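Local coordinates for protein folylpolyglutamate synthase (FolC) (Helicobacter pylori, PDB 6K8C) that probably adds glutamate to dihydropteroate and to tetrahydrofolates in ATP-dependent reactions, making dihydrofolate and folylpolyglutamates, at residues A[32-37]-A[113-118]; A[352-355]-A[360-363]. All blocks are in the same frame, centred on the assembly; numbering follows the deposited sequence.

Contact 1: A[32-37]-A[113-118]; sequences IQIYKD and HAFSSA
Ile34 and Phe115 carry the apolar part of this helix-to-helix contact. The CG2 methyl of Ile34 lies 4.0 Å from CB of Phe115, and CD1 of Ile34 reaches on along the partner helix to Ala118, whose CB is 4.3 Å from it. The isoleucine also rests on backbone, with its CG2 3.9 Å from the carbonyl O of Phe115. CG of Phe115 sits between its own backbone N and carbonyl carbon (chi1 58°), which stands the ring up toward the start of the short helix, where it meets Asp37. There CB of Asp37 comes within 3.6 Å of CD2 of Phe115, an oblique approach made by the methylene; the carboxylate takes no part in it. Helix 28-41 and helix 114-118 run nearly antiparallel here: the axes of the two short segments approach to 9.4 Å, with 151° between their directions. The second helix lies within the Mur ligase middle-domain family region, and His113 occupies its N-cap position. CB of His113 lies over one face of the Phe115 ring, 3.4 Å above the plane and shifted toward the rim. Beyond the two segments, Leu127 of helix 121-132 touches both Ile34 and Phe115, while Phe38 and Ala41 of helix 28-41 extend the apolar surroundings of the ring. On its other side helix 114-118 is tied down by a hydrogen bond from Ser116 OG to Leu110 O.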
ATOM      1  N   ILE A  32      -9.691 -20.467  -3.765  1.00 36.21           N
ATOM      2  CA  ILE A  32     -10.737 -20.634  -4.774  1.00 39.23           C
ATOM      3  C   ILE A  32     -11.906 -21.406  -4.183  1.00 38.05           C
ATOM      4  O   ILE A  32     -13.076 -21.051  -4.380  1.00 39.16           O
ATOM      5  CB  ILE A  32     -10.171 -21.327  -6.027  1.00 41.07           C
ATOM      6  CG1 ILE A  32      -9.194 -20.406  -6.756  1.00 42.34           C
ATOM      7  CG2 ILE A  32     -11.302 -21.741  -6.967  1.00 45.79           C
ATOM      8  CD1 ILE A  32      -8.201 -21.142  -7.630  1.00 48.29           C
ATOM      9  N   GLN A  33     -11.605 -22.454  -3.414  1.00 43.96           N
ATOM     10  CA  GLN A  33     -12.653 -23.212  -2.743  1.00 34.69           C
ATOM     11  C   GLN A  33     -13.263 -22.417  -1.594  1.00 34.13           C
ATOM     12  O   GLN A  33     -14.487 -22.425  -1.411  1.00 35.11           O
ATOM     13  CB  GLN A  33     -12.085 -24.542  -2.247  1.00 47.39           C
ATOM     14  CG  GLN A  33     -13.095 -25.465  -1.605  1.00 49.30           C
ATOM     15  CD  GLN A  33     -12.442 -26.686  -0.983  1.00 51.50           C
ATOM     16  OE1 GLN A  33     -11.235 -26.898  -1.120  1.00 47.51           O
ATOM     17  NE2 GLN A  33     -13.235 -27.493  -0.290  1.00 53.30           N
ATOM     18  N   ILE A  34     -12.429 -21.727  -0.807  1.00 30.90           N
ATOM     19  CA  ILE A  34     -12.950 -20.903   0.282  1.00 29.28           C
ATOM     20  C   ILE A  34     -13.942 -19.886  -0.262  1.00 29.68           C
ATOM     21  O   ILE A  34     -15.047 -19.717   0.270  1.00 31.32           O
ATOM     22  CB  ILE A  34     -11.804 -20.203   1.038  1.00 37.58           C
ATOM     23  CG1 ILE A  34     -11.017 -21.193   1.898  1.00 36.52           C
ATOM     24  CG2 ILE A  34     -12.354 -19.079   1.924  1.00 29.87           C
ATOM     25  CD1 ILE A  34      -9.700 -20.626   2.408  1.00 32.14           C
ATOM     26  N   TYR A  35     -13.558 -19.193  -1.339  1.00 32.50           N
ATOM     27  CA  TYR A  35     -14.386 -18.108  -1.855  1.00 36.03           C
ATOM     28  C   TYR A  35     -15.699 -18.635  -2.419  1.00 32.12           C
ATOM     29  O   TYR A  35     -16.751 -18.007  -2.248  1.00 33.69           O
ATOM     30  CB  TYR A  35     -13.614 -17.303  -2.912  1.00 32.80           C
ATOM     31  CG  TYR A  35     -14.349 -16.051  -3.325  1.00 34.64           C
ATOM     32  CD1 TYR A  35     -14.671 -15.079  -2.387  1.00 32.23           C
ATOM     33  CD2 TYR A  35     -14.758 -15.857  -4.639  1.00 31.12           C
ATOM     34  CE1 TYR A  35     -15.366 -13.946  -2.744  1.00 32.96           C
ATOM     35  CE2 TYR A  35     -15.453 -14.713  -5.008  1.00 29.42           C
ATOM     36  CZ  TYR A  35     -15.751 -13.766  -4.052  1.00 33.60           C
ATOM     37  OH  TYR A  35     -16.444 -12.629  -4.396  1.00 38.15           O
ATOM     38  N   LYS A  36     -15.659 -19.790  -3.087  1.00 31.94           N
ATOM     39  CA  LYS A  36     -16.889 -20.403  -3.584  1.00 39.19           C
ATOM     40  C   LYS A  36     -17.847 -20.702  -2.439  1.00 37.03           C
ATOM     41  O   LYS A  36     -19.049 -20.426  -2.532  1.00 37.24           O
ATOM     42  CB  LYS A  36     -16.561 -21.675  -4.367  1.00 42.51           C
ATOM     43  CG  LYS A  36     -17.320 -21.814  -5.682  1.00 59.23           C
ATOM     44  CD  LYS A  36     -16.654 -21.010  -6.800  1.00 78.65           C
ATOM     45  CE  LYS A  36     -17.281 -21.307  -8.158  1.00 73.75           C
ATOM     46  NZ  LYS A  36     -16.350 -21.010  -9.284  1.00 68.55           N
ATOM     47  N   ASP A  37     -17.323 -21.251  -1.339  1.00 32.64           N
ATOM     48  CA  ASP A  37     -18.150 -21.493  -0.160  1.00 36.76           C
ATOM     49  C   ASP A  37     -18.686 -20.193   0.417  1.00 37.34           C
ATOM     50  O   ASP A  37     -19.842 -20.130   0.855  1.00 33.98           O
ATOM     51  CB  ASP A  37     -17.350 -22.240   0.906  1.00 40.73           C
ATOM     52  CG  ASP A  37     -17.058 -23.669   0.521  1.00 49.88           C
ATOM     53  OD1 ASP A  37     -17.453 -24.084  -0.589  1.00 42.74           O
ATOM     54  OD2 ASP A  37     -16.432 -24.379   1.336  1.00 45.41           O
ATOM     55  N   HIS A 113     -18.144 -20.282  10.166  1.00 36.03           N
ATOM     56  CA  HIS A 113     -18.113 -21.144   8.996  1.00 36.29           C
ATOM     57  C   HIS A 113     -16.748 -21.799   8.851  1.00 46.05           C
ATOM     58  O   HIS A 113     -15.713 -21.202   9.164  1.00 43.42           O
ATOM     59  CB  HIS A 113     -18.456 -20.359   7.730  1.00 46.97           C
ATOM     60  CG  HIS A 113     -19.818 -19.739   7.764  1.00 37.77           C
ATOM     61  ND1 HIS A 113     -20.873 -20.219   7.019  1.00 42.38           N
ATOM     62  CD2 HIS A 113     -20.299 -18.684   8.462  1.00 41.40           C
ATOM     63  CE1 HIS A 113     -21.944 -19.484   7.252  1.00 36.16           C
ATOM     64  NE2 HIS A 113     -21.623 -18.546   8.125  1.00 44.03           N
ATOM     65  N   ALA A 114     -16.764 -23.039   8.356  1.00 36.14           N
ATOM     66  CA  ALA A 114     -15.535 -23.816   8.243  1.00 37.92           C
ATOM     67  C   ALA A 114     -14.519 -23.137   7.330  1.00 44.22           C
ATOM     68  O   ALA A 114     -13.312 -23.174   7.605  1.00 37.21           O
ATOM     69  CB  ALA A 114     -15.853 -25.224   7.740  1.00 39.22           C
ATOM     70  N   PHE A 115     -14.979 -22.511   6.239  1.00 37.61           N
ATOM     71  CA  PHE A 115     -14.029 -21.897   5.314  1.00 36.93           C
ATOM     72  C   PHE A 115     -13.270 -20.748   5.968  1.00 32.12           C
ATOM     73  O   PHE A 115     -12.148 -20.432   5.557  1.00 34.06           O
ATOM     74  CB  PHE A 115     -14.733 -21.429   4.030  1.00 37.68           C
ATOM     75  CG  PHE A 115     -15.850 -20.442   4.250  1.00 35.96           C
ATOM     76  CD1 PHE A 115     -15.582 -19.105   4.498  1.00 36.99           C
ATOM     77  CD2 PHE A 115     -17.173 -20.848   4.169  1.00 38.76           C
ATOM     78  CE1 PHE A 115     -16.608 -18.196   4.686  1.00 42.30           C
ATOM     79  CE2 PHE A 115     -18.205 -19.945   4.350  1.00 41.46           C
ATOM     80  CZ  PHE A 115     -17.922 -18.618   4.613  1.00 41.27           C
ATOM     81  N   SER A 116     -13.855 -20.122   6.989  1.00 26.89           N
ATOM     82  CA  SER A 116     -13.156 -19.051   7.691  1.00 32.64           C
ATOM     83  C   SER A 116     -11.986 -19.590   8.503  1.00 39.85           C
ATOM     84  O   SER A 116     -10.930 -18.953   8.576  1.00 34.49           O
ATOM     85  CB  SER A 116     -14.131 -18.293   8.586  1.00 26.98           C
ATOM     86  OG  SER A 116     -15.060 -17.568   7.800  1.00 35.33           O
ATOM     87  N   SER A 117     -12.153 -20.759   9.125  1.00 33.42           N
ATOM     88  CA  SER A 117     -11.041 -21.355   9.857  1.00 33.22           C
ATOM     89  C   SER A 117      -9.947 -21.832   8.916  1.00 27.03           C
ATOM     90  O   SER A 117      -8.770 -21.844   9.292  1.00 35.99           O
ATOM     91  CB  SER A 117     -11.534 -22.515  10.723  1.00 42.54           C
ATOM     92  OG  SER A 117     -12.317 -22.044  11.802  1.00 40.56           O
ATOM     93  N   ALA A 118     -10.310 -22.223   7.693  1.00 30.63           N
ATOM     94  CA  ALA A 118      -9.313 -22.657   6.724  1.00 29.28           C
ATOM     95  C   ALA A 118      -8.512 -21.494   6.145  1.00 31.15           C
ATOM     96  O   ALA A 118      -7.458 -21.726   5.545  1.00 32.94           O
ATOM     97  CB  ALA A 118      -9.988 -23.434   5.592  1.00 32.49           C
TER

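Contact 2: A[352-355]-A[360-363]; sequences GILE and EYAL
Tyr361 carries its CG between the backbone N and the carbonyl carbon (chi1 64°), which swings the ring off strand 361-363 toward helix 347-357, where Leu354 and Glu355 receive it. CG of Glu355 is anti to its carbonyl carbon (chi1 -83°), and the chain runs extended from there, carrying the carboxylate to the phenol end of the ring. Tyr361 OH donates a hydrogen bond to OE2 of Glu355; the 2.4 Å between them is shorter than an ordinary hydrogen bond and so doubtful as a length. OE2 lies near the ring plane at its edge, and the carboxylate is turned 27° from that plane. CG of Glu355 also sits at the ring edge, 3.9 Å from CE2 of Tyr361. Nearer the strand the contact is apolar: CB of Leu354 is 3.8 Å from CD2 of Tyr361, approaching obliquely, and CD1 of Leu354 lies 4.0 Å from CB of Tyr361. Helix and strand form the second half of a beta-alpha-beta unit that starts with strand 331-336, in the glutamate ligase family region. Val334 and Ile336 of that strand lie against Leu354, Ile336 also touches Tyr361, and Leu324 of helix 320-327 adds to the packing of Leu354. The tyrosine thus spans two environments, with apolar neighbours by its CB and, at its hydroxyl, a carboxylate that makes a natural acceptor, though neither bond strength nor ionisation can be read from the separation.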
ATOM      1  N   GLY A 352      28.885   0.615   6.587  1.00 42.05           N
ATOM      2  CA  GLY A 352      29.859   1.105   5.626  1.00 40.97           C
ATOM      3  C   GLY A 352      29.307   2.195   4.732  1.00 44.16           C
ATOM      4  O   GLY A 352      30.039   3.109   4.338  1.00 45.14           O
ATOM      5  N   ILE A 353      28.019   2.111   4.391  1.00 45.74           N
ATOM      6  CA  ILE A 353      27.387   3.179   3.623  1.00 41.68           C
ATOM      7  C   ILE A 353      27.360   4.463   4.437  1.00 38.29           C
ATOM      8  O   ILE A 353      27.684   5.547   3.933  1.00 35.88           O
ATOM      9  CB  ILE A 353      25.973   2.753   3.189  1.00 36.86           C
ATOM     10  CG1 ILE A 353      26.052   1.575   2.217  1.00 43.63           C
ATOM     11  CG2 ILE A 353      25.220   3.932   2.570  1.00 35.57           C
ATOM     12  CD1 ILE A 353      24.731   0.875   1.994  1.00 38.46           C
ATOM     13  N   LEU A 354      26.987   4.357   5.714  1.00 35.68           N
ATOM     14  CA  LEU A 354      26.935   5.534   6.571  1.00 35.29           C
ATOM     15  C   LEU A 354      28.318   6.134   6.759  1.00 36.75           C
ATOM     16  O   LEU A 354      28.466   7.358   6.849  1.00 33.60           O
ATOM     17  CB  LEU A 354      26.304   5.166   7.916  1.00 32.69           C
ATOM     18  CG  LEU A 354      24.848   4.714   7.790  1.00 32.73           C
ATOM     19  CD1 LEU A 354      24.419   3.874   8.979  1.00 38.09           C
ATOM     20  CD2 LEU A 354      23.934   5.925   7.628  1.00 37.08           C
ATOM     21  N   GLU A 355      29.349   5.288   6.813  1.00 36.79           N
ATOM     22  CA  GLU A 355      30.708   5.803   6.938  1.00 41.87           C
ATOM     23  C   GLU A 355      31.158   6.484   5.649  1.00 32.63           C
ATOM     24  O   GLU A 355      31.780   7.551   5.693  1.00 34.32           O
ATOM     25  CB  GLU A 355      31.662   4.675   7.333  1.00 49.64           C
ATOM     26  CG  GLU A 355      31.680   4.404   8.835  1.00 46.45           C
ATOM     27  CD  GLU A 355      32.121   2.992   9.181  1.00 63.41           C
ATOM     28  OE1 GLU A 355      32.862   2.382   8.383  1.00 61.39           O
ATOM     29  OE2 GLU A 355      31.723   2.490  10.257  1.00 58.21           O
ATOM     30  N   GLU A 360      27.250  10.157  11.350  1.00 35.97           N
ATOM     31  CA  GLU A 360      27.361   9.499  12.644  1.00 44.11           C
ATOM     32  C   GLU A 360      26.210   8.523  12.821  1.00 47.27           C
ATOM     33  O   GLU A 360      25.090   8.760  12.359  1.00 43.03           O
ATOM     34  CB  GLU A 360      27.345  10.519  13.786  1.00 46.32           C
ATOM     35  CG  GLU A 360      28.103  11.800  13.512  1.00 56.63           C
ATOM     36  CD  GLU A 360      29.598  11.636  13.687  1.00 76.54           C
ATOM     37  OE1 GLU A 360      30.018  10.607  14.259  1.00 70.90           O
ATOM     38  OE2 GLU A 360      30.350  12.536  13.258  1.00 81.74           O
ATOM     39  N   TYR A 361      26.482   7.412  13.496  1.00 38.07           N
ATOM     40  CA  TYR A 361      25.433   6.427  13.701  1.00 42.24           C
ATOM     41  C   TYR A 361      25.648   5.686  15.012  1.00 47.33           C
ATOM     42  O   TYR A 361      26.707   5.767  15.640  1.00 43.82           O
ATOM     43  CB  TYR A 361      25.353   5.439  12.534  1.00 37.10           C
ATOM     44  CG  TYR A 361      26.585   4.585  12.364  1.00 44.50           C
ATOM     45  CD1 TYR A 361      26.739   3.402  13.078  1.00 42.86           C
ATOM     46  CD2 TYR A 361      27.589   4.956  11.483  1.00 43.23           C
ATOM     47  CE1 TYR A 361      27.867   2.621  12.926  1.00 51.03           C
ATOM     48  CE2 TYR A 361      28.719   4.178  11.322  1.00 50.53           C
ATOM     49  CZ  TYR A 361      28.852   3.011  12.044  1.00 51.70           C
ATOM     50  OH  TYR A 361      29.978   2.236  11.885  1.00 51.46           O
ATOM     51  N   ALA A 362      24.610   4.961  15.406  1.00 41.40           N
ATOM     52  CA  ALA A 362      24.592   4.065  16.556  1.00 49.75           C
ATOM     53  C   ALA A 362      23.346   3.204  16.403  1.00 48.75           C
ATOM     54  O   ALA A 362      22.545   3.406  15.485  1.00 41.21           O
ATOM     55  CB  ALA A 362      24.597   4.831  17.882  1.00 46.50           C
ATOM     56  N   LEU A 363      23.184   2.235  17.300  1.00 43.43           N
ATOM     57  CA  LEU A 363      21.970   1.436  17.307  1.00 45.90           C
ATOM     58  C   LEU A 363      20.849   2.193  18.013  1.00 43.08           C
ATOM     59  O   LEU A 363      21.081   2.934  18.971  1.00 46.62           O
ATOM     60  CB  LEU A 363      22.201   0.089  17.997  1.00 51.41           C
ATOM     61  CG  LEU A 363      23.256  -0.857  17.417  1.00 60.96           C
ATOM     62  CD1 LEU A 363      23.059  -2.262  17.975  1.00 56.05           C
ATOM     63  CD2 LEU A 363      23.225  -0.869  15.898  1.00 44.75           C
TER

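In the fold
The two contacts lie on opposite sides of the chain's centre, 49 Å apart between centres and about 38 Å between nearest atoms. Both segments of contact 1 precede those of contact 2 in the chain, and the two share no helix, strand or sheet. Contact 1 joins segments 76 residues apart at their closest ends, on helix 28-41 and helix 114-118, in the part of the chain built round the eight-stranded mixed sheet that includes strand 48-53. Contact 2 is local, joining helix 347-357 to strand 361-363, an outermost strand of the separate sheet in the glutamate ligase region. Each thus belongs to a different half of the two-domain plan of folylpolyglutamate synthetases, related to the central and C-terminal domains of Mur ligases.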